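Local atomic coordinates of pyridine nucleotide-disulfide oxidoreductase-like protein (Myceliophthora thermophila, PDB entry 5MQ6), a protein that uses FAD and NADPH to insert a single oxygen atom beside the carbonyl of ketones, notably polycyclic ones, yielding esters or lactones. Residues E29-R33 with G595-G599; L92-L97 with T549-V553; S192-L197 with K213-V219; I381-R387 with G588-S592; C520-N526 with A567-S573. All coordinates share one frame. Numbering follows the deposited sequence.

Contact 1: residues E29-R33 with G595-G599; sequences EAAKR and GCTPG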
# COMPACT_ATOMS: atom_id res chain seq x y z
N GLU A 29 6.18 1.57 25.90
CA GLU A 29 5.85 2.50 24.82
C GLU A 29 4.65 2.02 24.00
O GLU A 29 3.89 2.87 23.47
CB GLU A 29 7.05 2.79 23.92
CG GLU A 29 8.22 3.41 24.68
CD GLU A 29 7.94 4.79 25.21
OE1 GLU A 29 8.60 5.14 26.19
OE2 GLU A 29 7.07 5.52 24.68
N ALA A 30 4.48 0.69 23.90
CA ALA A 30 3.31 0.14 23.19
C ALA A 30 2.02 0.35 23.98
O ALA A 30 0.99 0.73 23.39
CB ALA A 30 3.52 -1.31 22.84
N ALA A 31 2.10 0.15 25.31
CA ALA A 31 0.98 0.31 26.26
C ALA A 31 0.47 1.73 26.25
O ALA A 31 -0.75 1.98 26.22
CB ALA A 31 1.43 -0.02 27.67
N LYS A 32 1.42 2.65 26.30
CA LYS A 32 1.14 4.06 26.17
C LYS A 32 0.10 4.35 25.11
O LYS A 32 -0.66 5.28 25.27
CB LYS A 32 2.38 4.82 25.80
CG LYS A 32 3.11 5.36 26.98
CD LYS A 32 4.21 6.25 26.54
CE LYS A 32 4.91 6.78 27.76
NZ LYS A 32 6.27 7.23 27.36
N ARG A 33 0.06 3.60 24.01
CA ARG A 33 -0.91 3.90 22.94
C ARG A 33 -1.98 2.84 22.63
O ARG A 33 -2.59 2.84 21.55
CB ARG A 33 -0.17 4.41 21.72
CG ARG A 33 0.92 3.56 21.17
CD ARG A 33 2.03 4.48 20.69
NE ARG A 33 3.02 4.66 21.70
CZ ARG A 33 4.03 5.56 21.70
NH1 ARG A 33 4.20 6.47 20.78
NH2 ARG A 33 4.89 5.55 22.71
N GLY A 595 3.62 -8.26 19.95
CA GLY A 595 4.23 -7.24 20.78
C GLY A 595 4.26 -5.88 20.13
O GLY A 595 4.75 -4.95 20.73
N CYS A 596 3.75 -5.73 18.91
CA CYS A 596 3.79 -4.44 18.23
C CYS A 596 2.98 -3.30 18.87
O CYS A 596 1.82 -3.49 19.21
CB CYS A 596 3.39 -4.61 16.74
SG CYS A 596 4.76 -5.41 15.85
N THR A 597 3.62 -2.11 19.00
CA THR A 597 2.90 -0.84 19.09
C THR A 597 1.85 -0.85 18.00
O THR A 597 2.17 -1.29 16.85
CB THR A 597 3.66 0.43 18.63
OG1 THR A 597 4.75 0.09 17.78
CG2 THR A 597 4.00 1.26 19.73
N PRO A 598 0.66 -0.27 18.31
CA PRO A 598 -0.42 -0.18 17.32
C PRO A 598 0.04 0.57 16.07
O PRO A 598 0.97 1.39 16.10
CB PRO A 598 -1.56 0.55 18.07
CG PRO A 598 -0.99 1.05 19.36
CD PRO A 598 0.37 0.47 19.57
N GLY A 599 -0.60 0.22 14.96
CA GLY A 599 -0.28 0.79 13.66
C GLY A 599 -1.13 0.05 12.66
O GLY A 599 -1.85 -0.89 13.05

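Contact 2: residues L92-L97 with T549-V553; sequences LYAVRL and TEHIV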
# COMPACT_ATOMS: atom_id res chain seq x y z
N LEU A 92 -0.06 -3.22 -15.07
CA LEU A 92 0.53 -4.54 -15.23
C LEU A 92 -0.46 -5.57 -15.70
O LEU A 92 -0.14 -6.41 -16.58
CB LEU A 92 1.15 -4.99 -13.93
CG LEU A 92 2.55 -4.47 -13.79
CD1 LEU A 92 3.01 -4.66 -12.28
CD2 LEU A 92 3.49 -5.24 -14.79
N TYR A 93 -1.65 -5.54 -15.19
CA TYR A 93 -2.66 -6.51 -15.70
C TYR A 93 -2.92 -6.25 -17.19
O TYR A 93 -3.00 -7.19 -18.02
CB TYR A 93 -4.03 -6.30 -15.02
CG TYR A 93 -4.42 -7.02 -13.73
CD1 TYR A 93 -4.23 -8.38 -13.52
CD2 TYR A 93 -5.15 -6.32 -12.79
CE1 TYR A 93 -4.65 -9.00 -12.38
CE2 TYR A 93 -5.66 -6.92 -11.65
CZ TYR A 93 -5.43 -8.28 -11.45
OH TYR A 93 -5.99 -8.78 -10.33
N ALA A 94 -3.06 -4.97 -17.54
CA ALA A 94 -3.40 -4.61 -18.91
C ALA A 94 -2.28 -5.00 -19.88
O ALA A 94 -2.52 -5.67 -20.94
CB ALA A 94 -3.65 -3.11 -19.04
N VAL A 95 -1.07 -4.61 -19.52
CA VAL A 95 0.08 -5.00 -20.31
C VAL A 95 0.19 -6.56 -20.43
O VAL A 95 0.41 -7.09 -21.52
CB VAL A 95 1.39 -4.44 -19.72
CG1 VAL A 95 2.59 -5.04 -20.45
CG2 VAL A 95 1.46 -2.92 -19.89
N ARG A 96 0.00 -7.28 -19.35
CA ARG A 96 0.15 -8.70 -19.38
C ARG A 96 -0.93 -9.35 -20.25
O ARG A 96 -0.66 -10.29 -20.99
CB ARG A 96 0.12 -9.33 -17.96
CG ARG A 96 1.45 -9.68 -17.33
CD ARG A 96 2.22 -8.52 -16.83
NE ARG A 96 3.58 -8.85 -16.44
CZ ARG A 96 4.01 -9.21 -15.24
NH1 ARG A 96 3.22 -9.30 -14.19
NH2 ARG A 96 5.27 -9.48 -15.11
N LEU A 97 -2.17 -8.88 -20.15
CA LEU A 97 -3.23 -9.38 -21.01
C LEU A 97 -2.89 -9.15 -22.51
O LEU A 97 -3.03 -10.05 -23.36
CB LEU A 97 -4.50 -8.73 -20.68
CG LEU A 97 -5.23 -9.07 -19.36
CD1 LEU A 97 -6.40 -8.11 -19.27
CD2 LEU A 97 -5.75 -10.52 -19.28
N THR A 549 -0.04 -10.36 -10.78
CA THR A 549 -0.63 -10.11 -12.09
C THR A 549 -0.23 -11.18 -13.12
O THR A 549 -1.12 -11.67 -13.86
CB THR A 549 -0.38 -8.67 -12.64
OG1 THR A 549 0.98 -8.48 -12.85
CG2 THR A 549 -1.02 -7.55 -11.71
N GLU A 550 1.05 -11.59 -13.10
CA GLU A 550 1.52 -12.70 -13.95
C GLU A 550 0.77 -14.00 -13.67
O GLU A 550 0.37 -14.69 -14.61
CB GLU A 550 2.96 -13.01 -13.74
CG GLU A 550 3.47 -14.16 -14.62
CD GLU A 550 4.93 -14.42 -14.39
OE1 GLU A 550 5.35 -14.79 -13.28
OE2 GLU A 550 5.68 -14.27 -15.34
N HIS A 551 0.61 -14.38 -12.39
CA HIS A 551 -0.13 -15.60 -12.14
C HIS A 551 -1.58 -15.53 -12.67
O HIS A 551 -2.06 -16.47 -13.28
CB HIS A 551 -0.16 -15.82 -10.62
CG HIS A 551 -0.80 -17.08 -10.22
ND1 HIS A 551 -0.35 -18.32 -10.65
CD2 HIS A 551 -1.87 -17.31 -9.44
CE1 HIS A 551 -1.14 -19.26 -10.16
NE2 HIS A 551 -2.07 -18.67 -9.43
N ILE A 552 -2.28 -14.44 -12.34
CA ILE A 552 -3.67 -14.28 -12.71
C ILE A 552 -3.80 -14.40 -14.26
O ILE A 552 -4.64 -15.15 -14.79
CB ILE A 552 -4.24 -12.96 -12.17
CG1 ILE A 552 -4.36 -13.08 -10.64
CG2 ILE A 552 -5.61 -12.67 -12.79
CD1 ILE A 552 -4.64 -11.80 -9.87
N VAL A 553 -2.96 -13.66 -14.98
CA VAL A 553 -3.07 -13.58 -16.47
C VAL A 553 -2.70 -14.93 -17.07
O VAL A 553 -3.35 -15.42 -18.07
CB VAL A 553 -2.26 -12.39 -17.07
CG1 VAL A 553 -2.20 -12.51 -18.57
CG2 VAL A 553 -2.93 -11.06 -16.67

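Contact 3: residues S192-L197 with K213-V219; sequences SRLWSL and KLQARYV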
# COMPACT_ATOMS: atom_id res chain seq x y z
N SER A 192 -27.05 -14.37 -17.99
CA SER A 192 -26.12 -14.02 -19.05
C SER A 192 -24.61 -14.37 -18.80
O SER A 192 -23.79 -14.18 -19.70
CB SER A 192 -26.19 -12.55 -19.23
OG SER A 192 -25.84 -11.95 -18.02
N ARG A 193 -24.27 -14.85 -17.61
CA ARG A 193 -22.89 -15.21 -17.31
C ARG A 193 -21.92 -14.03 -17.52
O ARG A 193 -20.98 -14.13 -18.28
CB ARG A 193 -22.45 -16.33 -18.24
CG ARG A 193 -23.45 -17.47 -18.25
CD ARG A 193 -23.02 -18.49 -17.27
NE ARG A 193 -23.29 -19.86 -17.64
CZ ARG A 193 -22.84 -20.46 -18.73
NH1 ARG A 193 -22.20 -19.80 -19.68
NH2 ARG A 193 -23.10 -21.74 -18.92
N LEU A 194 -22.26 -12.89 -16.93
CA LEU A 194 -21.44 -11.70 -17.02
C LEU A 194 -21.47 -11.05 -15.66
O LEU A 194 -22.44 -11.19 -14.92
CB LEU A 194 -22.00 -10.73 -18.04
CG LEU A 194 -21.81 -11.07 -19.52
CD1 LEU A 194 -22.71 -10.23 -20.44
CD2 LEU A 194 -20.38 -10.95 -20.00
N TRP A 195 -20.37 -10.36 -15.34
CA TRP A 195 -20.33 -9.45 -14.23
C TRP A 195 -20.94 -8.09 -14.69
O TRP A 195 -20.70 -7.67 -15.81
CB TRP A 195 -18.87 -9.21 -13.82
CG TRP A 195 -18.30 -10.36 -13.13
CD1 TRP A 195 -17.48 -11.33 -13.69
CD2 TRP A 195 -18.52 -10.72 -11.80
NE1 TRP A 195 -17.16 -12.29 -12.73
CE2 TRP A 195 -17.75 -11.93 -11.55
CE3 TRP A 195 -19.21 -10.12 -10.74
CZ2 TRP A 195 -17.73 -12.57 -10.30
CZ3 TRP A 195 -19.18 -10.77 -9.47
CH2 TRP A 195 -18.44 -11.97 -9.28
N SER A 196 -21.74 -7.45 -13.81
CA SER A 196 -22.19 -6.09 -13.96
C SER A 196 -21.57 -5.22 -12.86
O SER A 196 -21.64 -5.57 -11.67
CB SER A 196 -23.68 -6.05 -13.74
OG SER A 196 -24.36 -6.64 -14.83
N LEU A 197 -21.00 -4.11 -13.26
CA LEU A 197 -20.50 -3.14 -12.35
C LEU A 197 -21.42 -1.92 -12.33
O LEU A 197 -21.76 -1.43 -13.39
CB LEU A 197 -19.12 -2.71 -12.77
CG LEU A 197 -17.94 -3.67 -12.49
CD1 LEU A 197 -17.99 -4.90 -13.36
CD2 LEU A 197 -16.62 -2.91 -12.64
N LYS A 213 -23.86 1.31 -15.84
CA LYS A 213 -23.83 -0.11 -15.67
C LYS A 213 -22.95 -0.70 -16.76
O LYS A 213 -23.22 -0.52 -17.95
CB LYS A 213 -25.19 -0.70 -15.74
CG LYS A 213 -25.19 -2.21 -15.49
CD LYS A 213 -26.60 -2.76 -15.33
CE LYS A 213 -26.64 -4.18 -15.74
NZ LYS A 213 -27.91 -4.77 -15.29
N LEU A 214 -21.88 -1.40 -16.35
CA LEU A 214 -20.91 -1.89 -17.31
C LEU A 214 -20.79 -3.35 -17.10
O LEU A 214 -20.82 -3.78 -15.97
CB LEU A 214 -19.57 -1.25 -17.12
CG LEU A 214 -19.55 0.25 -17.11
CD1 LEU A 214 -18.22 0.83 -16.69
CD2 LEU A 214 -19.91 0.78 -18.49
N GLN A 215 -20.69 -4.10 -18.20
CA GLN A 215 -20.56 -5.53 -18.09
C GLN A 215 -19.27 -6.11 -18.62
O GLN A 215 -18.66 -5.54 -19.50
CB GLN A 215 -21.73 -6.22 -18.75
CG GLN A 215 -23.07 -5.92 -18.04
CD GLN A 215 -24.19 -6.71 -18.65
OE1 GLN A 215 -24.54 -6.55 -19.82
NE2 GLN A 215 -24.74 -7.60 -17.86
N ALA A 216 -18.85 -7.22 -18.05
CA ALA A 216 -17.61 -7.87 -18.50
C ALA A 216 -17.64 -9.35 -18.28
O ALA A 216 -18.26 -9.80 -17.33
CB ALA A 216 -16.41 -7.29 -17.75
N ARG A 217 -16.82 -10.09 -19.02
CA ARG A 217 -16.69 -11.56 -18.78
C ARG A 217 -15.84 -11.82 -17.55
O ARG A 217 -16.11 -12.69 -16.80
CB ARG A 217 -16.00 -12.22 -20.01
CG ARG A 217 -16.87 -12.09 -21.26
CD ARG A 217 -16.10 -12.77 -22.38
NE ARG A 217 -16.78 -12.77 -23.60
CZ ARG A 217 -16.31 -13.23 -24.74
NH1 ARG A 217 -15.14 -13.83 -24.81
NH2 ARG A 217 -17.10 -13.16 -25.80
N TYR A 218 -14.79 -11.02 -17.37
CA TYR A 218 -13.89 -11.10 -16.27
C TYR A 218 -13.74 -9.76 -15.57
O TYR A 218 -13.66 -8.68 -16.28
CB TYR A 218 -12.53 -11.44 -16.83
CG TYR A 218 -12.28 -12.84 -17.31
CD1 TYR A 218 -11.88 -13.87 -16.44
CD2 TYR A 218 -12.36 -13.15 -18.68
CE1 TYR A 218 -11.55 -15.14 -16.89
CE2 TYR A 218 -12.05 -14.42 -19.11
CZ TYR A 218 -11.64 -15.39 -18.25
OH TYR A 218 -11.37 -16.63 -18.83
N VAL A 219 -13.61 -9.81 -14.25
CA VAL A 219 -13.26 -8.61 -13.49
C VAL A 219 -11.96 -8.86 -12.76
O VAL A 219 -11.84 -9.78 -12.05
CB VAL A 219 -14.35 -8.19 -12.50
CG1 VAL A 219 -13.90 -7.05 -11.55
CG2 VAL A 219 -15.63 -7.83 -13.23

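Contact 4: residues I381-R387 with G588-S592; sequences IAEHLGR and GWFAS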
# COMPACT_ATOMS: atom_id res chain seq x y z
N ILE A 381 6.67 -20.78 19.88
CA ILE A 381 6.44 -19.37 19.60
C ILE A 381 7.44 -18.46 20.34
O ILE A 381 7.94 -17.50 19.76
CB ILE A 381 5.00 -18.95 19.95
CG1 ILE A 381 3.94 -19.65 19.06
CG2 ILE A 381 4.80 -17.43 19.88
CD1 ILE A 381 4.40 -20.09 17.73
N ALA A 382 7.68 -18.75 21.61
CA ALA A 382 8.59 -17.94 22.43
C ALA A 382 10.01 -17.96 21.87
O ALA A 382 10.69 -16.96 21.87
CB ALA A 382 8.61 -18.43 23.89
N GLU A 383 10.43 -19.11 21.38
CA GLU A 383 11.72 -19.28 20.81
C GLU A 383 11.82 -18.46 19.50
O GLU A 383 12.83 -17.89 19.21
CB GLU A 383 11.87 -20.75 20.56
CG GLU A 383 13.23 -21.23 20.21
CD GLU A 383 13.24 -22.71 19.75
OE1 GLU A 383 14.30 -23.17 19.27
OE2 GLU A 383 12.21 -23.43 19.84
N HIS A 384 10.75 -18.48 18.70
CA HIS A 384 10.65 -17.73 17.43
C HIS A 384 10.72 -16.24 17.75
O HIS A 384 11.49 -15.52 17.12
CB HIS A 384 9.30 -18.07 16.74
CG HIS A 384 8.95 -17.22 15.53
ND1 HIS A 384 9.68 -17.24 14.37
CD2 HIS A 384 7.89 -16.41 15.28
CE1 HIS A 384 9.12 -16.44 13.48
NE2 HIS A 384 8.01 -15.94 13.99
N LEU A 385 9.95 -15.79 18.72
CA LEU A 385 10.03 -14.42 19.07
C LEU A 385 11.41 -14.02 19.64
O LEU A 385 11.91 -12.94 19.32
CB LEU A 385 8.96 -14.01 20.05
CG LEU A 385 7.51 -14.11 19.65
CD1 LEU A 385 6.70 -13.57 20.81
CD2 LEU A 385 7.15 -13.33 18.42
N GLY A 386 12.00 -14.88 20.46
CA GLY A 386 13.30 -14.58 20.98
C GLY A 386 14.29 -14.40 19.88
O GLY A 386 15.04 -13.42 19.89
N ARG A 387 14.26 -15.32 18.91
CA ARG A 387 15.15 -15.27 17.75
C ARG A 387 15.02 -13.93 16.97
O ARG A 387 16.02 -13.23 16.66
CB ARG A 387 14.99 -16.49 16.81
CG ARG A 387 16.07 -16.54 15.70
CD ARG A 387 15.83 -17.62 14.64
NE ARG A 387 14.61 -17.39 13.84
CZ ARG A 387 14.45 -16.41 12.95
NH1 ARG A 387 15.42 -15.54 12.73
NH2 ARG A 387 13.30 -16.29 12.28
N GLY A 588 1.65 -19.28 13.13
CA GLY A 588 2.65 -19.15 14.21
C GLY A 588 3.76 -18.16 13.88
O GLY A 588 4.18 -17.43 14.75
N TRP A 589 4.17 -18.08 12.62
CA TRP A 589 5.13 -17.05 12.21
C TRP A 589 4.68 -15.66 12.68
O TRP A 589 5.48 -14.88 13.19
CB TRP A 589 5.38 -17.05 10.69
CG TRP A 589 6.56 -16.26 10.37
CD1 TRP A 589 6.60 -14.91 10.17
CD2 TRP A 589 7.89 -16.72 10.23
NE1 TRP A 589 7.90 -14.51 9.91
CE2 TRP A 589 8.71 -15.59 9.96
CE3 TRP A 589 8.49 -17.99 10.33
CZ2 TRP A 589 10.10 -15.69 9.79
CZ3 TRP A 589 9.85 -18.10 10.16
CH2 TRP A 589 10.66 -16.94 9.91
N PHE A 590 3.39 -15.39 12.57
CA PHE A 590 2.89 -14.03 12.78
C PHE A 590 2.53 -13.65 14.21
O PHE A 590 2.10 -12.52 14.49
CB PHE A 590 1.86 -13.68 11.73
CG PHE A 590 2.39 -13.91 10.31
CD1 PHE A 590 3.16 -12.94 9.68
CD2 PHE A 590 2.16 -15.09 9.65
CE1 PHE A 590 3.72 -13.16 8.41
CE2 PHE A 590 2.66 -15.30 8.34
CZ PHE A 590 3.44 -14.32 7.70
N ALA A 591 2.83 -14.55 15.15
CA ALA A 591 2.94 -14.15 16.57
C ALA A 591 3.94 -13.01 16.77
O ALA A 591 3.83 -12.25 17.74
CB ALA A 591 3.38 -15.32 17.41
N SER A 592 4.90 -12.91 15.84
CA SER A 592 5.75 -11.74 15.75
C SER A 592 5.03 -10.41 15.92
O SER A 592 5.59 -9.46 16.37
CB SER A 592 6.50 -11.72 14.44
OG SER A 592 5.60 -11.48 13.36

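Contact 5: residues C520-N526 with A567-S573; sequences CSNGFPN and ALVEVTS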
# COMPACT_ATOMS: atom_id res chain seq x y z
N CYS A 520 -8.44 -15.55 -5.95
CA CYS A 520 -9.87 -15.82 -6.35
C CYS A 520 -10.56 -16.57 -5.22
O CYS A 520 -9.90 -17.10 -4.31
CB CYS A 520 -9.89 -16.63 -7.64
SG CYS A 520 -9.10 -18.25 -7.42
N SER A 521 -11.89 -16.67 -5.30
CA SER A 521 -12.76 -17.29 -4.28
C SER A 521 -13.97 -18.03 -4.96
O SER A 521 -14.58 -17.57 -6.00
CB SER A 521 -13.31 -16.24 -3.34
OG SER A 521 -13.65 -16.80 -2.06
N ASN A 522 -14.33 -19.14 -4.34
CA ASN A 522 -15.43 -19.95 -4.77
C ASN A 522 -16.74 -19.22 -4.66
O ASN A 522 -17.03 -18.58 -3.62
CB ASN A 522 -15.50 -21.28 -4.00
CG ASN A 522 -16.69 -22.10 -4.43
OD1 ASN A 522 -17.64 -22.05 -3.74
ND2 ASN A 522 -16.68 -22.70 -5.67
N GLY A 523 -17.54 -19.35 -5.70
CA GLY A 523 -18.82 -18.57 -5.85
C GLY A 523 -18.72 -17.32 -6.68
O GLY A 523 -19.72 -16.67 -6.89
N PHE A 524 -17.52 -17.00 -7.17
CA PHE A 524 -17.13 -15.72 -7.78
C PHE A 524 -16.31 -15.99 -8.98
O PHE A 524 -15.16 -15.59 -9.05
CB PHE A 524 -16.43 -14.77 -6.76
CG PHE A 524 -17.27 -14.54 -5.50
CD1 PHE A 524 -17.22 -15.46 -4.47
CD2 PHE A 524 -18.16 -13.51 -5.44
CE1 PHE A 524 -18.00 -15.34 -3.35
CE2 PHE A 524 -18.97 -13.35 -4.32
CZ PHE A 524 -18.90 -14.28 -3.27
N PRO A 525 -16.94 -16.71 -9.98
CA PRO A 525 -16.27 -17.10 -11.22
C PRO A 525 -15.82 -15.90 -11.99
O PRO A 525 -16.47 -14.87 -11.95
CB PRO A 525 -17.37 -17.89 -11.99
CG PRO A 525 -18.64 -17.31 -11.50
CD PRO A 525 -18.41 -16.86 -10.10
N ASN A 526 -14.68 -16.04 -12.69
CA ASN A 526 -14.16 -14.98 -13.51
C ASN A 526 -13.84 -13.71 -12.78
O ASN A 526 -13.70 -12.68 -13.39
CB ASN A 526 -15.01 -14.74 -14.77
CG ASN A 526 -14.85 -15.85 -15.78
OD1 ASN A 526 -14.26 -16.90 -15.47
ND2 ASN A 526 -15.37 -15.64 -17.01
N ALA A 567 -13.74 -18.63 -21.52
CA ALA A 567 -13.82 -19.48 -20.32
C ALA A 567 -14.59 -18.94 -19.19
O ALA A 567 -14.63 -17.69 -18.91
CB ALA A 567 -12.41 -19.90 -19.88
N LEU A 568 -15.12 -19.91 -18.45
CA LEU A 568 -15.65 -19.67 -17.15
C LEU A 568 -14.75 -20.41 -16.19
O LEU A 568 -14.72 -21.63 -16.24
CB LEU A 568 -17.09 -20.17 -17.11
CG LEU A 568 -17.81 -19.91 -15.79
CD1 LEU A 568 -17.99 -18.40 -15.57
CD2 LEU A 568 -19.14 -20.63 -15.75
N VAL A 569 -14.11 -19.69 -15.26
CA VAL A 569 -13.08 -20.19 -14.43
C VAL A 569 -13.43 -19.91 -13.01
O VAL A 569 -13.54 -18.73 -12.63
CB VAL A 569 -11.77 -19.40 -14.68
CG1 VAL A 569 -10.66 -20.01 -13.84
CG2 VAL A 569 -11.39 -19.48 -16.11
N GLU A 570 -13.51 -20.96 -12.18
CA GLU A 570 -14.01 -20.80 -10.80
C GLU A 570 -13.31 -21.76 -9.90
O GLU A 570 -13.34 -22.96 -10.16
CB GLU A 570 -15.52 -21.10 -10.70
CG GLU A 570 -16.07 -20.63 -9.37
CD GLU A 570 -17.56 -20.77 -9.20
OE1 GLU A 570 -18.25 -21.14 -10.14
OE2 GLU A 570 -18.04 -20.52 -8.10
N VAL A 571 -12.62 -21.25 -8.89
CA VAL A 571 -11.99 -22.16 -7.92
C VAL A 571 -13.08 -23.00 -7.16
O VAL A 571 -14.19 -22.48 -6.84
CB VAL A 571 -11.09 -21.45 -6.91
CG1 VAL A 571 -11.84 -20.51 -5.98
CG2 VAL A 571 -10.28 -22.47 -6.06
N THR A 572 -12.75 -24.23 -6.85
CA THR A 572 -13.72 -25.03 -6.06
C THR A 572 -13.65 -24.72 -4.54
O THR A 572 -12.64 -24.25 -4.02
CB THR A 572 -13.49 -26.52 -6.26
OG1 THR A 572 -12.19 -26.83 -5.81
CG2 THR A 572 -13.58 -26.92 -7.74
N SER A 573 -14.68 -25.02 -3.81
CA SER A 573 -14.69 -24.82 -2.34
C SER A 573 -13.62 -25.67 -1.68
O SER A 573 -12.98 -25.23 -0.77
CB SER A 573 -16.08 -25.07 -1.68
OG SER A 573 -16.52 -26.32 -2.09
O HOH W 1 -13.20 -18.38 -8.57

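Contact 1: residues E29-R33 with G595-G599
No hydrogen bond joins Glu29-Arg33 to Gly595-Gly599, although one of the two is rich in charge: its ionic groups are largely spent on each other. Glu29, Lys32 and Arg33 form a salt-bridge network at the end of helix 22-31. Arg33, just beyond the helix, returns to the last turn, where its NE and NH2 both donate to Glu29 O (2.7 and 3.0 Å), while NH2 also pairs with Glu29 OE2 at 2.9 Å. Lys32 NZ reaches the same OE2 at 3.3 Å and has a second partner in Asp448. What is left for the loop is an apolar surface. Ala30 packs against Thr597, its CA 3.7 Å from Thr597 CG2, and that methyl also lies 3.9 Å from Arg33 CD. The loop is held from behind by the disulfide between Cys596 and Cys424. Such packing illustrates how a helix near the N-terminus can border a cofactor site: Arg33 NH1 bonds to Thr301 and Pro598 O accepts from Lys425, both NADPH-binding residues, and the Arg33 side chain comes within about 5 Å of the bound NADPH. The Pro598 ring presses closely on Arg33, with CG 3.2 Å from Arg33 O and CD 3.5 Å from Arg33 CG.

Contact 2: residues L92-L97 with T549-V553
Val553 and the ring of Tyr93 form the apolar centre of this helix pair. Val553 CG2 lies 3.9 Å from Leu97 CD2 and 3.7 Å from Arg96 CB, and it meets the edge of the Tyr93 ring at 4.3 Å from CD1. Ile552 CD1 also approaches the ring edge, 3.8 Å from Tyr93 CE1. One face of that ring is taken by Thr549, whose CG2 stands 4.0 Å from the centroid in a CH-pi contact. Helix 88-99 follows the glycine-rich turn after strand 78-84, a strand-turn-helix consistent with the Rossmann type; Gly89, at the start of the helix, binds FAD. Helix 541-562 packs on it from the C-terminal part of the chain. The axes of the two short segments approach to 9.4 Å and cross at -43°, so the N-to-C directions diverge only moderately and both CA pairs, Tyr93 with Thr549 and Leu97 with Val553, stay close at 5.5 and 6.2 Å. Farther out, the Tyr93 hydroxyl is hydrogen-bonded to Leu221 O. At the polar edge Arg96 NH1 makes a weak hydrogen bond to Thr549 OG1 (2.7 Å), an oxygen that also bonds to Leu545 O, while Arg96 NH2 forms a salt bridge with Asp546, one turn earlier on the partner helix.

Contact 3: residues S192-L197 with K213-V219
Four backbone hydrogen bonds pair Trp195 with Ala216 and Leu197 with Leu214. Trp195 N donates to Ala216 O at 3.0 Å and Ala216 N returns to Trp195 O at 2.9 Å; Leu197 N reaches Leu214 O at 2.7 Å, answered by Leu214 N to Leu197 O at 3.0 Å. Between them Ser196 and Gln215 form a non-hydrogen-bonded pair, with CA atoms 4.5 Å apart, and their backbones bond outward, Ser196 to Arg187 of strand 181-189 and Gln215 to Tyr79 of strand 78-84 and to Ser77 just before it. Their side chains meet instead, Gln215 NE2 donating to Ser196 OG at 3.2 Å, while Gln215 OE1 accepts from Arg78. Carbonyls already in use take a further CA-H...O contact, as Trp195 O does from Gln215 CA at 3.1 Å. This is the beta hairpin of strands 194-201 and 210-216, an antiparallel arm of the sheet that also holds strand 78-84. A G1 beta bulge, in which Arg193 and Leu194 both face Asp189, leads into its first strand. After Ala216 the chain turns a corner at Arg217, which brings Val219 CG2 back to 3.6 Å from Trp195 CB and 3.8 Å from Leu197 CD1. Leu197 in turn packs on Val183, an FAD-binding residue. Of the remaining donors and acceptors, Trp195 NE1 is satisfied by Pro525 O, Arg217 O by Asn526 ND2, and the Tyr218 hydroxyl by Glu560.

Contact 4: residues I381-R387 with G588-S592
The imidazole of His384 points its edge at the face of the Trp589 indole, the centroids of the His384 ring and the Trp589 six-membered ring 4.5 Å apart and the planes at 60°. The closest side-chain atoms, His384 CE1 and Trp589 CD2, are 3.5 Å apart. In the same position His384 NE2 donates to Trp589 O at 2.9 Å, so a single side chain engages both the ring and the backbone of one residue. The indole is fixed separately, its NE1 bonding to Ser363 O. Here the long helix 378-406 offers one side to an irregular segment that runs into a short 3-10 turn, a helix-on-loop interface well away from the cofactor sites. His384 and Leu385, three and four residues after Ile381, lie with it on that side of the helix. Ile381 CG2 meets Ala591 CB at 3.5 Å, and Ile381 CD1 approaches Gly588 O at 4.0 Å; a side chain at Gly588 would be tight against that same CD1. Leu385 extends CD2 to 3.4 Å from Ser592 CA, while the hydroxyl of Ser592 bonds to Ala364 O. One turn beyond His384, Arg387 places NH2 3.6 Å from Trp589 CH2.

Contact 5: residues C520-N526 with A567-S573
Cys520 opens the segment with SG against Val571 CB at 3.8 Å. Ser521 directs its hydroxyl elsewhere, to Ala514 O, but Ser521 O accepts from a water O at 3.0 Å that in turn accepts from Val571 N at 2.9 Å, so one water bridges the two backbones. A type II beta turn then runs from Ser521 to Phe524. In it Asn522 ND2 donates to Val571 O at 2.8 Å, and Gly523 N to Glu570 OE2 at 2.7 Å. The positive phi of Gly523 would jam a CB against the preceding carbonyl, which explains the glycine at this corner. Pro525 follows, CB 3.7 Å from Leu568 CD1. Asn526 completes the walk by behaving like a strand partner: its N bonds to Val569 O (2.9 Å), its OD1 accepts from Val569 N (2.8 Å), and its ND2 donates to Ala567 O (2.9 Å), the side-chain amide standing in for a peptide group. Strand 567-571 thus has this loop along one edge and strand 649-653 as its antiparallel neighbour. Beyond it, Thr572 OG1 caps Ala575 N at the start of helix 573-585, while Phe524 turns to helix 504-511 and Asn526 leads into strand 527-529, beside strand 218-221.

Overall arrangement
The five contacts, from a local hairpin to pairings hundreds of residues apart, fall into two groups in space. Contacts 2, 3 and 5 gather at the FAD end: contacts 3 and 5 touch directly, with Trp195 NE1 2.8 Å from Pro525 O and Val219 N 3.0 Å from Asn526 O, and the centre of contact 2 lies about 18 to 19 Å from each of theirs. The side chains of Thr549 in contact 2 and Leu197 in contact 3 are each about 8 Å from FAD. Contacts 1 and 4 share the loop after helix 573-585, their centres about 18 Å apart; contact 1 borders NADPH, whereas contact 4 lies away from the annotated sites. Contact 1 lies about 39 Å from contact 2, centre to centre, across the chain's centre.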